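PDB 6TEQ: galactokinase from Bifidobacterium longum subsp. infantis ATCC 15697 = JCM 1222 = DSM 20088, which probably catalyses the ATP-dependent phosphorylation of galactose and here holds 2-deoxy-2-fluoro-galactose in its sugar pocket. Local coordinates for residues Ile44-Asp49 / Gly361-Gly366; Ala52-Pro57 / Arg309-Val314; Leu232-Thr237 / Leu404-Ala409. One frame throughout, in Å; residues are numbered along the deposited sequence. Where two conformers were deposited one is given.

How the interactions relate
Interactions 1 and 2 are neighbours, with centres about 9 Å apart, and they touch. T48 of interaction 1 bonds to L54 of interaction 2 through OG1 and O, probably as a hydrogen bond, at 2.7 Å. G45 CA also packs on V310 CG2. Interaction 1 meets the fluorinated sugar directly through E46, H47, D49 and G366. Interaction 2 packs against loop 44-49, and the C55 side chain is about 6 Å from the sugar. Interaction 3 stands apart, its centre about 14 Å from that of interaction 1 and 19 Å from that of interaction 2. Strand 361-365 is in the same sheet as 230-236. The D236 side chain lies about 13 Å from the sugar.

Interaction 1: Ile44-Asp49 / Gly361-Gly366; sequences IGEHTD and GARMTG. With GAF (2-deoxy-2-fluoro-alpha-D-galactopyranose), chain M.
E46, in the loop of the galactose-binding signature, forms a buried salt bridge with R363 of strand 361-365. Both end nitrogens of R363 grip one oxygen, E46 OE2. The NH1 bond to OE2 is 2.9 Å and fairly straight, and it comes on the anti side of the carboxylate, 26° out of its plane. NH2 reaches OE2 at 3.2 Å, nearly in line with the C-O bond. OE2 lies close to the guanidinium plane, and the two flat groups are tilted by only 22°. R363 CG sits between the backbone N and the carbonyl carbon, and the chain bends at chi3. Over one face of the guanidinium lies I44 CA. A bend at chi2 (73°) swings E46 CD round toward the G366 backbone. OE2 there also takes a weak bond from G366 N at 2.9 Å. The other oxygen, OE1, lies 2.5 Å from GAF O6 and is also bonded to N42 ND2. R363 is a second-shell residue that holds the carboxylate lying against the sugar. An alanine in place of this glutamate removes the carboxylate and would probably leave the R363 charge without this mate and the G366 N-H without its acceptor.

The H47 backbone N gives an almost straight bond to GAF O6, 2.9 Å long. Its ring has GAF C6 over the centre of one face, 3.9 Å above the plane. Hydrogen bonds between ND1 and Y50 OH and between NE2 and G367 O hold the ring's rotation. D49 meets the O3 and O4 hydroxyls, with OD2 2.6 Å from GAF O3.

Strand 361-365 is an outermost strand of its sheet and pairs with strand 372-378. Helix 322-338 packs on E46 and R363, and helix 294-318 covers I44 and T48.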
# COMPACT_ATOMS: atom_id res chain seq x y z
N ILE A 44 4.48 -0.08 -9.92
CA ILE A 44 5.74 -0.83 -10.10
C ILE A 44 6.71 -0.33 -9.05
O ILE A 44 6.49 0.72 -8.47
CB ILE A 44 6.23 -0.58 -11.57
CG1 ILE A 44 7.27 -1.59 -11.99
CG2 ILE A 44 6.68 0.83 -11.83
CD1 ILE A 44 7.53 -1.63 -13.49
N GLY A 45 7.71 -1.14 -8.79
CA GLY A 45 8.70 -0.90 -7.73
C GLY A 45 8.28 -1.63 -6.49
O GLY A 45 7.98 -1.03 -5.48
N GLU A 46 8.27 -2.93 -6.61
CA GLU A 46 7.75 -3.84 -5.61
C GLU A 46 8.91 -4.50 -4.87
O GLU A 46 9.94 -4.89 -5.45
CB GLU A 46 6.88 -4.90 -6.26
CG GLU A 46 5.73 -5.35 -5.38
CD GLU A 46 4.65 -4.25 -5.32
OE1 GLU A 46 4.66 -3.47 -4.31
OE2 GLU A 46 3.84 -4.12 -6.29
N HIS A 47 8.75 -4.49 -3.57
CA HIS A 47 9.75 -5.02 -2.67
C HIS A 47 11.04 -4.21 -2.76
O HIS A 47 12.13 -4.78 -2.55
CB HIS A 47 9.87 -6.49 -2.82
CG HIS A 47 8.80 -7.27 -2.18
ND1 HIS A 47 8.75 -7.51 -0.81
CD2 HIS A 47 7.66 -7.82 -2.71
CE1 HIS A 47 7.64 -8.18 -0.58
NE2 HIS A 47 6.97 -8.37 -1.68
N THR A 48 10.91 -2.93 -2.99
CA THR A 48 12.04 -2.01 -3.08
C THR A 48 11.99 -0.98 -1.95
O THR A 48 13.03 -0.42 -1.63
CB THR A 48 12.00 -1.26 -4.41
OG1 THR A 48 10.75 -0.60 -4.58
CG2 THR A 48 12.21 -2.17 -5.59
N ASP A 49 10.83 -0.71 -1.36
CA ASP A 49 10.76 0.35 -0.34
C ASP A 49 11.73 0.13 0.83
O ASP A 49 12.47 1.08 1.20
CB ASP A 49 9.34 0.61 0.09
CG ASP A 49 8.55 -0.49 0.75
OD1 ASP A 49 8.95 -1.64 0.62
OD2 ASP A 49 7.54 -0.14 1.41
N GLY A 361 0.06 -5.02 -20.17
CA GLY A 361 0.82 -5.78 -19.20
C GLY A 361 0.02 -5.98 -17.94
O GLY A 361 -1.00 -5.31 -17.76
N ALA A 362 0.48 -6.89 -17.12
CA ALA A 362 -0.23 -7.26 -15.89
C ALA A 362 0.76 -7.80 -14.86
O ALA A 362 1.76 -8.46 -15.22
CB ALA A 362 -1.29 -8.31 -16.24
N ARG A 363 0.47 -7.54 -13.59
CA ARG A 363 1.38 -7.92 -12.52
C ARG A 363 0.60 -7.98 -11.22
O ARG A 363 -0.30 -7.16 -11.01
CB ARG A 363 2.55 -6.94 -12.38
CG ARG A 363 2.16 -5.49 -12.14
CD ARG A 363 3.31 -4.52 -12.17
NE ARG A 363 4.17 -4.80 -11.05
CZ ARG A 363 3.96 -4.47 -9.77
NH1 ARG A 363 4.73 -4.99 -8.86
NH2 ARG A 363 3.06 -3.61 -9.40
N MET A 364 1.10 -8.79 -10.32
CA MET A 364 0.71 -8.63 -8.91
C MET A 364 1.11 -7.23 -8.42
O MET A 364 2.06 -6.64 -8.93
CB MET A 364 1.35 -9.71 -8.09
CG MET A 364 2.89 -9.74 -8.08
SD MET A 364 3.59 -10.26 -6.52
CE MET A 364 3.29 -8.80 -5.55
N THR A 365 0.39 -6.72 -7.43
CA THR A 365 0.71 -5.44 -6.76
C THR A 365 0.74 -5.65 -5.24
O THR A 365 -0.00 -6.51 -4.70
CB THR A 365 -0.30 -4.33 -7.14
OG1 THR A 365 0.21 -3.04 -6.76
CG2 THR A 365 -1.69 -4.53 -6.57
N GLY A 366 1.64 -4.92 -4.60
CA GLY A 366 1.77 -4.99 -3.17
C GLY A 366 2.74 -6.12 -2.74
O GLY A 366 3.58 -6.53 -3.51
C1 GAF M . 3.70 -4.64 1.47
C2 GAF M . 4.32 -3.61 2.39
F2 GAF M . 3.37 -3.15 3.24
C3 GAF M . 4.92 -2.46 1.62
O3 GAF M . 5.71 -1.69 2.47
C4 GAF M . 5.85 -2.97 0.47
O4 GAF M . 7.06 -3.55 0.94
C5 GAF M . 5.09 -3.95 -0.36
O5 GAF M . 4.63 -5.00 0.44
C6 GAF M . 5.90 -4.53 -1.50
O6 GAF M . 6.30 -3.52 -2.42
O1 GAF M . 2.55 -3.99 0.96

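Interaction 2: Ala52-Pro57 / Arg309-Val314; sequences AGLCLP and RVRSFV
The R311 guanidinium has L54 CD1 over the centre of one face, 3.7 Å above its plane. R311 was deposited in two conformers, so this placement is doubtful as a fixed feature. The motif is a helix packed on a β-strand. Helix 294-318 lies against the start of strand 54-70, within the galactose-binding signature of this GHMP kinase. In the conformer given, the L54 and R311 side chains cross at about a right angle. The F313 ring is touched by L56 CD2, which comes 3.4 Å from ring atom CD2. F313 also meets the ring of F329 with the planes nearly parallel, at about 10°.

The contact is apolar. V310 fills the middle and faces both leucines: its CG1 lies 3.9 Å from L54 CB and 4.3 Å from L56 CB. L56 CG is anti to the backbone N (chi1 -165°), and L56 CD2 touches both F313 and V314. V314 CG2 reaches L56 CD2 at 4.1 Å.

C55 lies between the two leucines in sequence, but its CB points away from the helix. It too has two deposited conformers, and in the one given the side chain touches T48 and D49 of the sugar-binding loop. Strand 202-207 adds L205, which touches both L56 and V310. V310 CG2 packs 3.5 Å from L54 O.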
# COMPACT_ATOMS: atom_id res chain seq x y z
N ALA A 52 15.41 0.91 0.28
CA ALA A 52 15.74 2.33 -0.02
C ALA A 52 15.60 2.57 -1.54
O ALA A 52 16.31 3.41 -2.12
CB ALA A 52 17.15 2.69 0.47
N GLY A 53 14.70 1.83 -2.20
CA GLY A 53 14.55 1.91 -3.65
C GLY A 53 13.53 2.93 -4.08
O GLY A 53 13.23 3.86 -3.35
N LEU A 54 13.09 2.74 -5.30
CA LEU A 54 12.06 3.58 -5.94
C LEU A 54 10.77 2.80 -5.98
O LEU A 54 10.79 1.57 -6.19
CB LEU A 54 12.43 3.94 -7.38
CG LEU A 54 13.72 4.73 -7.50
CD1 LEU A 54 14.07 4.94 -8.96
CD2 LEU A 54 13.62 6.07 -6.79
N CYS A 55 9.65 3.54 -5.86
CA CYS A 55 8.28 2.98 -5.96
C CYS A 55 7.43 3.94 -6.78
O CYS A 55 7.84 5.10 -6.98
CB CYS A 55 7.65 2.74 -4.59
SG CYS A 55 8.77 1.97 -3.39
N LEU A 56 6.27 3.46 -7.20
CA LEU A 56 5.34 4.27 -8.00
C LEU A 56 3.90 3.91 -7.70
O LEU A 56 3.23 3.33 -8.57
CB LEU A 56 5.70 4.11 -9.47
CG LEU A 56 5.07 5.14 -10.39
CD1 LEU A 56 5.64 6.54 -10.13
CD2 LEU A 56 5.29 4.75 -11.83
N PRO A 57 3.41 4.26 -6.49
CA PRO A 57 2.00 4.01 -6.20
C PRO A 57 1.07 5.14 -6.64
O PRO A 57 1.47 6.25 -6.89
CB PRO A 57 1.99 3.92 -4.67
CG PRO A 57 3.10 4.87 -4.22
CD PRO A 57 4.21 4.65 -5.29
N ARG A 309 13.50 -0.74 -13.40
CA ARG A 309 12.20 -0.76 -14.08
C ARG A 309 11.39 0.45 -13.68
O ARG A 309 10.55 0.91 -14.51
CB ARG A 309 11.46 -2.06 -13.81
CG ARG A 309 12.02 -3.23 -14.60
CD ARG A 309 11.15 -4.46 -14.52
NE ARG A 309 11.26 -5.09 -13.20
CZ ARG A 309 12.18 -6.01 -12.90
NH1 ARG A 309 12.97 -6.48 -13.85
NH2 ARG A 309 12.18 -6.57 -11.71
N VAL A 310 11.46 0.90 -12.44
CA VAL A 310 10.66 2.09 -12.07
C VAL A 310 11.06 3.26 -12.97
O VAL A 310 10.19 3.99 -13.46
CB VAL A 310 10.73 2.44 -10.59
CG1 VAL A 310 9.93 3.68 -10.30
CG2 VAL A 310 10.25 1.30 -9.67
N ARG A 311 12.35 3.57 -13.00
CA ARG A 311 12.84 4.66 -13.89
C ARG A 311 12.28 4.42 -15.30
O ARG A 311 11.65 5.34 -15.88
CB ARG A 311 14.36 4.69 -13.93
CG ARG A 311 15.01 4.85 -12.57
CD ARG A 311 16.47 5.22 -12.70
NE ARG A 311 17.24 4.98 -11.46
CZ ARG A 311 17.37 5.86 -10.51
NH1 ARG A 311 16.82 7.05 -10.67
NH2 ARG A 311 18.09 5.55 -9.43
N SER A 312 12.44 3.21 -15.81
CA SER A 312 12.00 2.86 -17.19
C SER A 312 10.50 3.16 -17.38
O SER A 312 10.11 3.62 -18.46
CB SER A 312 12.34 1.49 -17.54
OG SER A 312 13.78 1.38 -17.57
N PHE A 313 9.70 2.83 -16.36
CA PHE A 313 8.27 3.00 -16.47
C PHE A 313 7.94 4.49 -16.53
O PHE A 313 7.03 4.87 -17.25
CB PHE A 313 7.58 2.27 -15.31
CG PHE A 313 6.09 2.30 -15.46
CD1 PHE A 313 5.39 1.27 -16.05
CD2 PHE A 313 5.39 3.37 -14.98
CE1 PHE A 313 4.01 1.29 -16.15
CE2 PHE A 313 4.01 3.41 -15.12
CZ PHE A 313 3.33 2.39 -15.72
N VAL A 314 8.51 5.29 -15.60
CA VAL A 314 8.24 6.73 -15.56
C VAL A 314 8.54 7.29 -16.96
O VAL A 314 7.76 8.11 -17.46
CB VAL A 314 9.09 7.35 -14.43
CG1 VAL A 314 9.19 8.82 -14.54
CG2 VAL A 314 8.50 6.92 -13.06

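Interaction 3: Leu232-Thr237 / Leu404-Ala409; sequences LLVVDT and LPAFAA
V234 CG2 and A406 CB meet at 3.5 Å in the apolar centre of this contact. V234 belongs to the mixed five-stranded sheet of this GHMP kinase, where strand 230-236 runs between strands 402-404 and 372-378. A406 follows strand 402-404. That strand is antiparallel to 230-236, and the chain stays beside it as far as A406. V234 CG1 is anti to the backbone N (chi1 175°). That puts CG2 beside the N, where it faces A406.

A406 CB touches both V234 and L232. It is 4.2 Å from L232 CD2 and also packs on the carbonyl oxygen of L232. The other methyl of V234, CG1, touches L404 CD1 at 4.3 Å. L404 CD1 also lies near D236 CB. Strand 54-70 of the second sheet touches these side chains: I58 meets L232, L60 meets A406 and H62 meets L404.

The polar edge begins at the backbone. L404 N bonds to V234 O at 3.0 Å, with an N-H...O angle of 156°. The donor is tilted 27° from the carbonyl plane. Beyond this bond, water bridges the two segments. One water gives a bond to L404 O at 2.6 Å and another to L232 O. It also accepts from V234 N at 3.2 Å, so it joins three backbone groups.

D236 extends the polar edge away from these waters. Its OD2 forms a salt bridge with R402 NE, and OD1 takes a bond from Q238 N. At the opposite end, a second water accepts from L232 N at 2.9 Å and donates to A406 O at 2.6 Å.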
# COMPACT_ATOMS: atom_id res chain seq x y z
N LEU A 232 -7.11 0.91 -15.80
CA LEU A 232 -6.25 0.09 -14.93
C LEU A 232 -7.19 -0.91 -14.28
O LEU A 232 -7.95 -0.51 -13.39
CB LEU A 232 -5.53 0.93 -13.90
CG LEU A 232 -4.58 0.13 -13.04
CD1 LEU A 232 -3.38 -0.34 -13.81
CD2 LEU A 232 -4.18 0.99 -11.85
N LEU A 233 -7.14 -2.15 -14.74
CA LEU A 233 -7.95 -3.23 -14.15
C LEU A 233 -7.25 -3.61 -12.85
O LEU A 233 -6.06 -3.87 -12.86
CB LEU A 233 -8.04 -4.42 -15.12
CG LEU A 233 -8.75 -5.65 -14.54
CD1 LEU A 233 -10.16 -5.31 -14.15
CD2 LEU A 233 -8.76 -6.80 -15.52
N VAL A 234 -8.02 -3.74 -11.78
CA VAL A 234 -7.51 -4.25 -10.50
C VAL A 234 -8.39 -5.43 -10.08
O VAL A 234 -9.61 -5.23 -10.07
CB VAL A 234 -7.49 -3.15 -9.43
CG1 VAL A 234 -7.07 -3.75 -8.08
CG2 VAL A 234 -6.61 -2.03 -9.87
N VAL A 235 -7.79 -6.61 -9.86
CA VAL A 235 -8.55 -7.80 -9.50
C VAL A 235 -7.97 -8.33 -8.21
O VAL A 235 -6.79 -8.71 -8.18
CB VAL A 235 -8.52 -8.87 -10.62
CG1 VAL A 235 -9.17 -10.17 -10.13
CG2 VAL A 235 -9.16 -8.34 -11.88
N ASP A 236 -8.77 -8.35 -7.19
CA ASP A 236 -8.46 -9.03 -5.93
C ASP A 236 -8.73 -10.52 -6.09
O ASP A 236 -9.86 -10.95 -6.36
CB ASP A 236 -9.31 -8.41 -4.82
CG ASP A 236 -9.21 -9.11 -3.47
OD1 ASP A 236 -8.35 -9.98 -3.29
OD2 ASP A 236 -10.03 -8.75 -2.63
N THR A 237 -7.68 -11.32 -6.06
CA THR A 237 -7.83 -12.78 -6.27
C THR A 237 -8.69 -13.41 -5.19
O THR A 237 -9.24 -14.46 -5.47
CB THR A 237 -6.50 -13.54 -6.32
OG1 THR A 237 -5.84 -13.48 -5.04
CG2 THR A 237 -5.66 -12.98 -7.46
N LEU A 404 -12.08 -4.05 -8.86
CA LEU A 404 -12.33 -2.69 -8.34
C LEU A 404 -12.03 -1.75 -9.49
O LEU A 404 -11.00 -1.92 -10.14
CB LEU A 404 -11.34 -2.35 -7.21
CG LEU A 404 -11.33 -3.00 -5.84
CD1 LEU A 404 -10.78 -4.37 -5.96
CD2 LEU A 404 -10.42 -2.15 -4.93
N PRO A 405 -12.83 -0.68 -9.69
CA PRO A 405 -12.42 0.42 -10.54
C PRO A 405 -11.20 1.08 -9.91
O PRO A 405 -11.05 1.08 -8.68
CB PRO A 405 -13.61 1.36 -10.55
CG PRO A 405 -14.28 1.08 -9.24
CD PRO A 405 -14.09 -0.41 -9.00
N ALA A 406 -10.37 1.64 -10.77
CA ALA A 406 -9.10 2.21 -10.29
C ALA A 406 -8.67 3.35 -11.19
O ALA A 406 -8.65 3.21 -12.39
CB ALA A 406 -8.04 1.16 -10.13
N PHE A 407 -8.15 4.37 -10.55
CA PHE A 407 -7.48 5.51 -11.20
C PHE A 407 -6.72 6.19 -10.09
O PHE A 407 -7.02 5.94 -8.90
CB PHE A 407 -8.51 6.41 -11.87
CG PHE A 407 -9.68 6.76 -10.99
CD1 PHE A 407 -9.66 7.86 -10.15
CD2 PHE A 407 -10.85 5.99 -11.09
CE1 PHE A 407 -10.78 8.15 -9.36
CE2 PHE A 407 -11.96 6.29 -10.31
CZ PHE A 407 -11.92 7.37 -9.44
N ALA A 408 -5.88 7.11 -10.44
CA ALA A 408 -5.08 7.85 -9.46
C ALA A 408 -5.97 8.91 -8.81
O ALA A 408 -6.41 9.89 -9.45
CB ALA A 408 -3.88 8.47 -10.13
N ALA A 409 -6.23 8.71 -7.53
CA ALA A 409 -7.14 9.51 -6.69
C ALA A 409 -6.35 10.28 -5.63
O ALA A 409 -5.13 10.22 -5.56
CB ALA A 409 -8.19 8.59 -6.10
O HOH W 1 -9.23 2.64 -14.87
O HOH W 2 -10.36 -1.73 -12.68